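Local coordinates for uncharacterized protein (PDB 4FS7) that is of unknown function but, as an extracellular leucine-rich repeat protein of the BspA type, probably binds other proteins, at residues A135-I146 and A157-S168. Numbering follows the deposited sequence. Where two conformers were deposited one is given.
Sequences AFKGCDFKEITI and AFATCESLEYVS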
loop_
_atom_site.group_PDB
_atom_site.type_symbol
_atom_site.label_atom_id
_atom_site.label_comp_id
_atom_site.label_asym_id
_atom_site.label_seq_id
_atom_site.Cartn_x
_atom_site.Cartn_y
_atom_site.Cartn_z
ATOM N N ALA A 135 9.245 5.622 -10.984
ATOM C CA ALA A 135 9.360 6.525 -12.143
ATOM C C ALA A 135 8.840 7.926 -11.886
ATOM O O ALA A 135 9.372 8.894 -12.423
ATOM C CB ALA A 135 8.644 5.894 -13.353
ATOM N N PHE A 136 7.738 8.024 -11.129
ATOM C CA PHE A 136 7.079 9.298 -10.865
ATOM C C PHE A 136 7.006 9.602 -9.356
ATOM O O PHE A 136 6.172 10.387 -8.931
ATOM C CB PHE A 136 5.682 9.350 -11.481
ATOM C CG PHE A 136 5.687 9.264 -12.985
ATOM C CD1 PHE A 136 6.047 10.373 -13.755
ATOM C CD2 PHE A 136 5.428 8.068 -13.655
ATOM C CE1 PHE A 136 6.055 10.297 -15.113
ATOM C CE2 PHE A 136 5.455 8.025 -15.041
ATOM C CZ PHE A 136 5.784 9.143 -15.741
ATOM N N LYS A 137 7.911 9.013 -8.581
ATOM C CA LYS A 137 7.839 9.135 -7.130
ATOM C C LYS A 137 7.968 10.599 -6.711
ATOM O O LYS A 137 8.958 11.289 -7.028
ATOM C CB LYS A 137 8.899 8.258 -6.480
ATOM C CG LYS A 137 8.919 8.334 -4.964
ATOM C CD LYS A 137 9.856 7.304 -4.350
ATOM C CE LYS A 137 9.695 7.236 -2.843
ATOM N NZ LYS A 137 10.468 6.089 -2.259
ATOM N N GLY A 138 6.967 11.120 -6.029
ATOM C CA GLY A 138 7.003 12.500 -5.557
ATOM C C GLY A 138 6.476 13.529 -6.515
ATOM O O GLY A 138 6.378 14.689 -6.158
ATOM N N CYS A 139 6.095 13.147 -7.712
ATOM C CA CYS A 139 5.537 14.135 -8.640
ATOM C C CYS A 139 4.233 14.697 -8.123
ATOM O O CYS A 139 3.513 14.037 -7.396
ATOM C CB CYS A 139 5.308 13.503 -10.000
ATOM S SG CYS A 139 6.825 13.194 -10.949
ATOM N N ASP A 140 3.934 15.939 -8.493
ATOM C CA ASP A 140 2.800 16.690 -7.934
ATOM C C ASP A 140 1.547 16.698 -8.831
ATOM O O ASP A 140 0.715 17.588 -8.717
ATOM C CB ASP A 140 3.208 18.109 -7.530
ATOM C CG ASP A 140 2.382 18.624 -6.382
ATOM O OD1 ASP A 140 2.031 17.809 -5.494
ATOM O OD2 ASP A 140 2.086 19.835 -6.387
ATOM N N PHE A 141 1.398 15.662 -9.667
ATOM C CA PHE A 141 0.205 15.424 -10.489
ATOM C C PHE A 141 -1.079 15.407 -9.689
ATOM O O PHE A 141 -1.128 14.723 -8.660
ATOM C CB PHE A 141 0.260 14.017 -11.177
ATOM C CG PHE A 141 1.529 13.711 -11.921
ATOM C CD1 PHE A 141 2.193 14.665 -12.656
ATOM C CD2 PHE A 141 2.051 12.397 -11.914
ATOM C CE1 PHE A 141 3.330 14.374 -13.361
ATOM C CE2 PHE A 141 3.200 12.117 -12.594
ATOM C CZ PHE A 141 3.830 13.090 -13.343
ATOM N N LYS A 142 -2.130 16.019 -10.210
ATOM C CA LYS A 142 -3.482 15.788 -9.699
ATOM C C LYS A 142 -4.134 14.560 -10.349
ATOM O O LYS A 142 -4.995 13.930 -9.732
ATOM C CB LYS A 142 -4.348 17.004 -9.949
ATOM C CG LYS A 142 -5.726 16.904 -9.403
ATOM C CD LYS A 142 -6.494 18.243 -9.623
ATOM C CE LYS A 142 -7.931 18.136 -9.142
ATOM N NZ LYS A 142 -8.472 19.491 -8.813
ATOM N N GLU A 143 -3.783 14.280 -11.603
ATOM C CA GLU A 143 -4.389 13.197 -12.318
ATOM C C GLU A 143 -3.354 12.608 -13.211
ATOM O O GLU A 143 -2.406 13.272 -13.644
ATOM C CB GLU A 143 -5.598 13.683 -13.093
ATOM C CG GLU A 143 -5.376 14.626 -14.204
ATOM C CD GLU A 143 -6.713 14.849 -14.925
ATOM O OE1 GLU A 143 -7.459 15.733 -14.491
ATOM O OE2 GLU A 143 -7.051 14.067 -15.854
ATOM N N ILE A 144 -3.515 11.342 -13.504
ATOM C CA ILE A 144 -2.736 10.684 -14.560
ATOM C C ILE A 144 -3.538 9.542 -15.197
ATOM O O ILE A 144 -4.235 8.781 -14.491
ATOM C CB ILE A 144 -1.354 10.192 -14.074
ATOM C CG1 ILE A 144 -0.461 9.867 -15.294
ATOM C CG2 ILE A 144 -1.520 9.030 -13.122
ATOM C CD1 ILE A 144 0.951 9.620 -15.003
ATOM N N THR A 145 -3.489 9.494 -16.530
ATOM C CA THR A 145 -4.062 8.392 -17.283
ATOM C C THR A 145 -2.970 7.527 -17.881
ATOM O O THR A 145 -2.048 8.027 -18.570
ATOM C CB THR A 145 -5.019 8.935 -18.357
ATOM O OG1 THR A 145 -6.084 9.631 -17.703
ATOM C CG2 THR A 145 -5.600 7.810 -19.222
ATOM N N ILE A 146 -3.015 6.249 -17.553
ATOM C CA ILE A 146 -2.015 5.272 -18.029
ATOM C C ILE A 146 -2.543 4.625 -19.293
ATOM O O ILE A 146 -3.607 4.047 -19.270
ATOM C CB ILE A 146 -1.746 4.106 -17.018
ATOM C CG1 ILE A 146 -1.437 4.615 -15.605
ATOM C CG2 ILE A 146 -0.616 3.181 -17.535
ATOM C CD1 ILE A 146 -0.282 5.619 -15.500
ATOM N N ALA A 157 5.972 3.392 -8.254
ATOM C CA ALA A 157 6.028 4.328 -9.388
ATOM C C ALA A 157 5.338 5.651 -9.104
ATOM O O ALA A 157 5.763 6.674 -9.633
ATOM C CB ALA A 157 5.455 3.673 -10.648
ATOM N N PHE A 158 4.286 5.638 -8.269
ATOM C CA PHE A 158 3.532 6.823 -7.910
ATOM C C PHE A 158 3.574 7.061 -6.408
ATOM O O PHE A 158 2.703 7.731 -5.846
ATOM C CB PHE A 158 2.094 6.734 -8.435
ATOM C CG PHE A 158 2.049 6.678 -9.923
ATOM C CD1 PHE A 158 2.249 7.844 -10.635
ATOM C CD2 PHE A 158 1.877 5.480 -10.610
ATOM C CE1 PHE A 158 2.272 7.857 -12.020
ATOM C CE2 PHE A 158 1.886 5.488 -12.012
ATOM C CZ PHE A 158 2.108 6.679 -12.681
ATOM N N ALA A 159 4.564 6.506 -5.727
ATOM C CA ALA A 159 4.643 6.717 -4.268
ATOM C C ALA A 159 4.870 8.197 -3.955
ATOM O O ALA A 159 5.610 8.891 -4.688
ATOM C CB ALA A 159 5.746 5.878 -3.659
ATOM N N THR A 160 4.244 8.683 -2.878
ATOM C CA THR A 160 4.408 10.046 -2.385
ATOM C C THR A 160 3.957 11.060 -3.411
ATOM O O THR A 160 4.373 12.215 -3.341
ATOM C CB THR A 160 5.820 10.332 -1.802
ATOM O OG1 THR A 160 6.776 10.524 -2.821
ATOM C CG2 THR A 160 6.296 9.225 -0.936
ATOM N N CYS A 161 3.026 10.710 -4.284
ATOM C CA CYS A 161 2.377 11.676 -5.161
ATOM C C CYS A 161 1.214 12.289 -4.359
ATOM O O CYS A 161 0.064 11.815 -4.376
ATOM C CB CYS A 161 1.919 11.011 -6.437
ATOM S SG CYS A 161 3.314 10.508 -7.509
ATOM N N GLU A 162 1.553 13.338 -3.609
ATOM C CA GLU A 162 0.681 13.835 -2.537
ATOM C C GLU A 162 -0.486 14.696 -3.007
ATOM O O GLU A 162 -1.362 14.999 -2.203
ATOM C CB GLU A 162 1.505 14.538 -1.433
ATOM C CG GLU A 162 2.487 13.572 -0.733
ATOM C CD GLU A 162 3.293 14.173 0.386
ATOM O OE1 GLU A 162 3.484 15.408 0.435
ATOM O OE2 GLU A 162 3.756 13.391 1.238
ATOM N N SER A 163 -0.533 15.023 -4.305
ATOM C CA SER A 163 -1.660 15.744 -4.876
ATOM C C SER A 163 -2.539 14.840 -5.746
ATOM O O SER A 163 -3.549 15.315 -6.265
ATOM C CB SER A 163 -1.183 16.934 -5.730
ATOM O OG SER A 163 -0.579 17.885 -4.910
ATOM N N LEU A 164 -2.157 13.575 -5.938
ATOM C CA LEU A 164 -2.868 12.702 -6.882
ATOM C C LEU A 164 -4.284 12.381 -6.384
ATOM O O LEU A 164 -4.452 11.849 -5.274
ATOM C CB LEU A 164 -2.100 11.418 -7.085
ATOM C CG LEU A 164 -2.573 10.454 -8.159
ATOM C CD1 LEU A 164 -2.444 11.048 -9.585
ATOM C CD2 LEU A 164 -1.759 9.142 -8.069
ATOM N N GLU A 165 -5.280 12.716 -7.196
ATOM C CA GLU A 165 -6.670 12.490 -6.920
ATOM C C GLU A 165 -7.357 11.588 -7.916
ATOM O O GLU A 165 -8.454 11.097 -7.654
ATOM C CB GLU A 165 -7.430 13.829 -6.881
ATOM C CG GLU A 165 -6.995 14.799 -5.781
ATOM C CD GLU A 165 -7.855 16.050 -5.705
ATOM O OE1 GLU A 165 -9.082 15.965 -5.892
ATOM O OE2 GLU A 165 -7.295 17.111 -5.417
ATOM N N TYR A 166 -6.748 11.357 -9.078
ATOM C CA TYR A 166 -7.375 10.533 -10.087
ATOM C C TYR A 166 -6.287 9.751 -10.780
ATOM O O TYR A 166 -5.309 10.348 -11.266
ATOM C CB TYR A 166 -8.119 11.374 -11.092
ATOM C CG TYR A 166 -8.701 10.497 -12.164
ATOM C CD1 TYR A 166 -9.841 9.728 -11.910
ATOM C CD2 TYR A 166 -8.060 10.347 -13.403
ATOM C CE1 TYR A 166 -10.385 8.905 -12.877
ATOM C CE2 TYR A 166 -8.599 9.503 -14.377
ATOM C CZ TYR A 166 -9.750 8.790 -14.113
ATOM O OH TYR A 166 -10.240 7.962 -15.086
ATOM N N VAL A 167 -6.440 8.429 -10.875
ATOM C CA VAL A 167 -5.559 7.602 -11.705
ATOM C C VAL A 167 -6.360 6.572 -12.476
ATOM O O VAL A 167 -7.220 5.930 -11.909
ATOM C CB VAL A 167 -4.425 6.945 -10.871
ATOM C CG1 VAL A 167 -4.947 6.178 -9.687
ATOM C CG2 VAL A 167 -3.528 6.083 -11.745
ATOM N N SER A 168 -6.110 6.475 -13.778
ATOM C CA SER A 168 -6.684 5.453 -14.635
ATOM C C SER A 168 -5.621 4.432 -14.997
ATOM O O SER A 168 -4.750 4.722 -15.817
ATOM C CB SER A 168 -7.285 6.099 -15.875
ATOM O OG SER A 168 -7.805 5.075 -16.725
HETATM O O HOH W 1 3.791 15.409 -4.431
HETATM O O HOH W 2 0.815 14.120 -6.734
HETATM O O HOH W 3 -9.093 8.494 -17.736
HETATM O O HOH W 4 -6.218 4.007 -18.750
#
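Strands 143-145 and 166-168 run nearly parallel, with Glu143 beside Tyr166, Ile144 beside Val167 and Thr145 beside Ser168. The ladder runs from Ile144 N to Tyr166 O, Ser168 N to Ile144 O and Ile146 N to Ser168 O. Just before it, Lys142 O accepts from both Glu165 N (2.8 Å) and Tyr166 N. At the other end, Phe136 N bonds to Ala157 O and Gly138 N to Ala159 O, tying the type II turn 136-139 to the turn 158-161 and the residue before it. These are successive coils of the BspA-type leucine-rich repeat solenoid, stacked in register at the turns and, after one extra residue in the second, again at the strands. The rings of Phe136 and Phe158 lie side by side, planes at 6°, but are slid apart with centroids 5.4 Å from each other. Phe113 continues this row beyond Phe136. Ile144 swings CG1 away from its own N (chi1 -165°), bringing CD1 to 3.7 Å from Phe158 CE1, while its CG2 meets Val167 CG2 at 3.8 Å. Ser163 OG donates to Asp140 OD1 (2.7 Å), arriving 44° out of the carboxylate plane. Replacing this aspartate with an alanine removes the carboxylate and is likely to leave Ser163 OG without its acceptor. Between the coils, one water donates to Cys139 O and Phe141 O and accepts from Ser163 N. Outside, Lys137 NZ forms a salt bridge with Glu156.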